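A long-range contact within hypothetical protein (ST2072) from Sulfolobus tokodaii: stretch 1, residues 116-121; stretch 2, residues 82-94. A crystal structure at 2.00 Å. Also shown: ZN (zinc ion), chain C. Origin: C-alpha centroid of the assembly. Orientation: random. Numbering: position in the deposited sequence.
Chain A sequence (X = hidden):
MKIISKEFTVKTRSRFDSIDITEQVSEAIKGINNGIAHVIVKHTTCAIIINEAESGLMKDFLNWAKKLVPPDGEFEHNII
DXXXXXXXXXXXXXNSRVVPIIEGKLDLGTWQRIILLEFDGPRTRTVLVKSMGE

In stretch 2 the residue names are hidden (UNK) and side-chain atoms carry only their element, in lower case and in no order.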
# COMPACT_ATOMS: atom_id res chain seq x y z
N LEU A 116 -12.32 3.62 5.96
CA LEU A 116 -12.74 3.14 4.63
C LEU A 116 -13.05 4.38 3.79
O LEU A 116 -13.80 5.25 4.23
CB LEU A 116 -13.98 2.25 4.71
CG LEU A 116 -14.72 1.99 3.38
CD1 LEU A 116 -13.84 1.22 2.42
CD2 LEU A 116 -15.99 1.22 3.66
N LEU A 117 -12.45 4.48 2.60
CA LEU A 117 -12.69 5.62 1.71
C LEU A 117 -13.51 5.10 0.55
O LEU A 117 -13.14 4.14 -0.12
CB LEU A 117 -11.36 6.23 1.21
CG LEU A 117 -10.45 6.93 2.24
CD1 LEU A 117 -9.22 7.51 1.51
CD2 LEU A 117 -11.21 8.06 2.96
N GLU A 118 -14.65 5.75 0.32
CA GLU A 118 -15.61 5.38 -0.72
C GLU A 118 -15.55 6.42 -1.84
O GLU A 118 -15.57 7.62 -1.58
CB GLU A 118 -17.01 5.34 -0.09
CG GLU A 118 -18.19 5.21 -1.04
CD GLU A 118 -18.23 3.88 -1.76
OE1 GLU A 118 -17.48 3.73 -2.75
OE2 GLU A 118 -19.00 2.99 -1.33
N PHE A 119 -15.48 5.94 -3.08
CA PHE A 119 -15.42 6.83 -4.23
C PHE A 119 -16.52 6.52 -5.24
O PHE A 119 -16.61 7.19 -6.26
CB PHE A 119 -14.06 6.72 -4.93
CG PHE A 119 -12.89 6.86 -3.99
CD1 PHE A 119 -12.14 5.75 -3.63
CD2 PHE A 119 -12.57 8.09 -3.43
CE1 PHE A 119 -11.08 5.86 -2.72
CE2 PHE A 119 -11.52 8.22 -2.52
CZ PHE A 119 -10.78 7.10 -2.17
N ASP A 120 -17.33 5.51 -4.95
CA ASP A 120 -18.41 5.11 -5.86
C ASP A 120 -19.66 4.69 -5.08
O ASP A 120 -20.31 3.69 -5.43
CB ASP A 120 -17.95 3.94 -6.75
CG ASP A 120 -18.91 3.68 -7.91
OD1 ASP A 120 -18.97 2.53 -8.41
OD2 ASP A 120 -19.60 4.62 -8.35
N GLY A 121 -20.00 5.43 -4.03
CA GLY A 121 -21.17 5.11 -3.23
C GLY A 121 -22.44 5.75 -3.79
O GLY A 121 -22.41 6.34 -4.86
N UNK A 82 -19.53 4.74 -15.32
CA UNK A 82 -18.92 6.03 -14.98
C UNK A 82 -18.21 6.12 -13.63
O UNK A 82 -18.39 7.09 -12.89
n UNK A 82 -21.34 8.14 -13.33
o UNK A 82 -21.55 5.93 -13.71
c UNK A 82 -19.98 7.13 -15.07
c UNK A 82 -21.03 7.01 -13.97
N UNK A 83 -17.38 5.13 -13.31
CA UNK A 83 -16.66 5.17 -12.04
C UNK A 83 -15.17 4.91 -12.24
O UNK A 83 -14.51 4.39 -11.34
c UNK A 83 -17.17 2.74 -11.57
c UNK A 83 -17.25 4.16 -11.06
o UNK A 83 -16.72 2.50 -12.69
n UNK A 83 -17.62 1.79 -10.76
N UNK A 84 -14.65 5.26 -13.41
CA UNK A 84 -13.24 5.06 -13.69
C UNK A 84 -12.34 5.75 -12.68
O UNK A 84 -11.26 5.25 -12.33
N UNK A 85 -12.76 6.92 -12.22
CA UNK A 85 -11.98 7.67 -11.25
C UNK A 85 -11.86 6.88 -9.94
O UNK A 85 -10.81 6.90 -9.30
c UNK A 85 -13.86 8.88 -10.07
c UNK A 85 -12.65 9.01 -10.93
n UNK A 85 -15.06 8.38 -10.53
n UNK A 85 -15.31 8.69 -8.43
c UNK A 85 -14.03 9.09 -8.74
c UNK A 85 -15.91 8.27 -9.53
N UNK A 86 -12.94 6.20 -9.55
CA UNK A 86 -12.93 5.43 -8.31
C UNK A 86 -11.96 4.26 -8.41
O UNK A 86 -11.27 3.93 -7.44
c UNK A 86 -14.33 4.93 -7.99
N UNK A 87 -11.93 3.64 -9.58
CA UNK A 87 -11.04 2.51 -9.84
C UNK A 87 -9.58 2.95 -9.75
O UNK A 87 -8.76 2.31 -9.09
n UNK A 87 -12.53 -0.23 -10.77
c UNK A 87 -11.30 1.93 -11.23
c UNK A 87 -12.51 1.05 -11.31
n UNK A 87 -14.45 0.09 -11.68
c UNK A 87 -13.72 1.24 -11.87
c UNK A 87 -13.71 -0.78 -11.01
N UNK A 88 -9.28 4.05 -10.43
CA UNK A 88 -7.93 4.58 -10.46
C UNK A 88 -7.39 5.01 -9.09
O UNK A 88 -6.31 4.58 -8.68
c UNK A 88 -8.04 5.28 -12.86
c UNK A 88 -6.48 6.46 -11.30
c UNK A 88 -7.83 5.77 -11.44
N UNK A 89 -8.13 5.86 -8.39
CA UNK A 89 -7.63 6.31 -7.10
C UNK A 89 -7.56 5.16 -6.09
O UNK A 89 -6.63 5.10 -5.28
c UNK A 89 -9.90 7.00 -6.20
c UNK A 89 -6.42 8.71 -5.67
c UNK A 89 -8.49 7.49 -6.54
c UNK A 89 -7.78 8.11 -5.34
N UNK A 90 -8.53 4.25 -6.14
CA UNK A 90 -8.54 3.09 -5.24
C UNK A 90 -7.35 2.15 -5.49
O UNK A 90 -6.82 1.54 -4.56
c UNK A 90 -9.84 2.28 -5.40
o UNK A 90 -10.97 2.96 -4.85
N UNK A 91 -6.95 2.02 -6.76
CA UNK A 91 -5.82 1.14 -7.10
C UNK A 91 -4.54 1.74 -6.54
O UNK A 91 -3.68 1.03 -6.02
c UNK A 91 -5.71 0.98 -8.61
N UNK A 92 -4.41 3.05 -6.66
CA UNK A 92 -3.22 3.73 -6.16
C UNK A 92 -3.10 3.64 -4.63
O UNK A 92 -2.04 3.29 -4.09
c UNK A 92 -3.22 5.21 -6.62
c UNK A 92 -3.11 5.25 -8.15
c UNK A 92 -3.33 6.63 -8.77
c UNK A 92 -2.06 5.98 -5.96
N UNK A 93 -4.20 3.94 -3.93
CA UNK A 93 -4.18 3.90 -2.46
C UNK A 93 -4.02 2.46 -1.95
O UNK A 93 -3.25 2.20 -1.02
c UNK A 93 -5.51 4.37 -0.36
c UNK A 93 -5.57 5.99 -2.27
c UNK A 93 -5.49 4.51 -1.88
c UNK A 93 -6.90 6.66 -1.91
N UNK A 94 -4.73 1.54 -2.59
CA UNK A 94 -4.66 0.15 -2.18
C UNK A 94 -5.95 -0.33 -1.54
O UNK A 94 -6.69 0.45 -0.93
ZN ZN C . -16.33 0.15 -13.07
O HOH W 1 -16.91 -1.89 -13.18

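Position 82 carries two carbons, the second bearing one oxygen and one nitrogen: the short amide of Asn82, exposed and without contact to stretch 1. Position 83 has the same composition, but here both ends of the amide have a partner. The nitrogen lies 2.8 Å from OD1 of Asp120, and the oxygen lies 2.4 Å from the zinc ion. This is Asn83, whose amide suits both tasks, since ND2 donates a nearly straight hydrogen bond to the carboxylate while OD1 offers a lone pair to the metal.

Position 84 has no side-chain atoms and is Gly84, in the first turn of the helix. Position 85 has one carbon leading to a five-membered ring of three carbons and two nitrogens, one nitrogen 2.9 Å from the carbonyl O of Phe119. It is His85: NE2 donates to that oxygen, which sits at the ring edge, where an imidazole N-H can reach it. At 86 a single carbon, CB, lies 3.6 Å from CB of Phe119 and 4.0 Å from CB of Asp120. This is Ala86, small enough for the backbones to come close: CA of Ala86 stands 5.0 Å from CA of Phe119.

Position 87 has another one-carbon link to a five-membered ring with two nitrogens; its CA-to-CB bond points away from stretch 1, and the ring makes no contact with it. One ring nitrogen is 2.3 Å from zinc: His87, binding through NE2. Position 88, three carbons forked at the first, is Val88, out of reach of stretch 1.

Position 89 has four carbons, forked at the first with one arm two carbons long. The short arm ends 3.6 Å from CD1 of Phe119, over one face of the ring. This is Ile89, whose CG2 makes a CH-pi contact there. Position 90 has one carbon and one oxygen, the oxygen 3.3 Å from CD1 of Phe119, at the ring edge: Ser90, whose OG donates to O of Ala86, satisfying its polarity within the helix.

The lone carbon at 91 marks Ala91, and the four forked carbons at 92 mark Ile92; both are out of reach. The same fork recurs at 93, where the end carbon of the longer arm lies 3.9 Å from CZ of Phe119 and 4.2 Å from CD1 of Leu117; this is Ile93, whose long apolar arm suits a place near both side chains. Position 94, bare of side-chain atoms, is Gly94, with the positive phi that glycine tolerates as the helix ends.

The contact thus centres on Phe119, packed against Ala86, Ile89, Ser90 and Ile93. Hydrogen bonds from Asn83 and His85 fasten the loop after the strand to the start of the helix, and Asn83 links this anchoring to the zinc site.

Stretch 2 82-94: NNGHAHVISAIIG
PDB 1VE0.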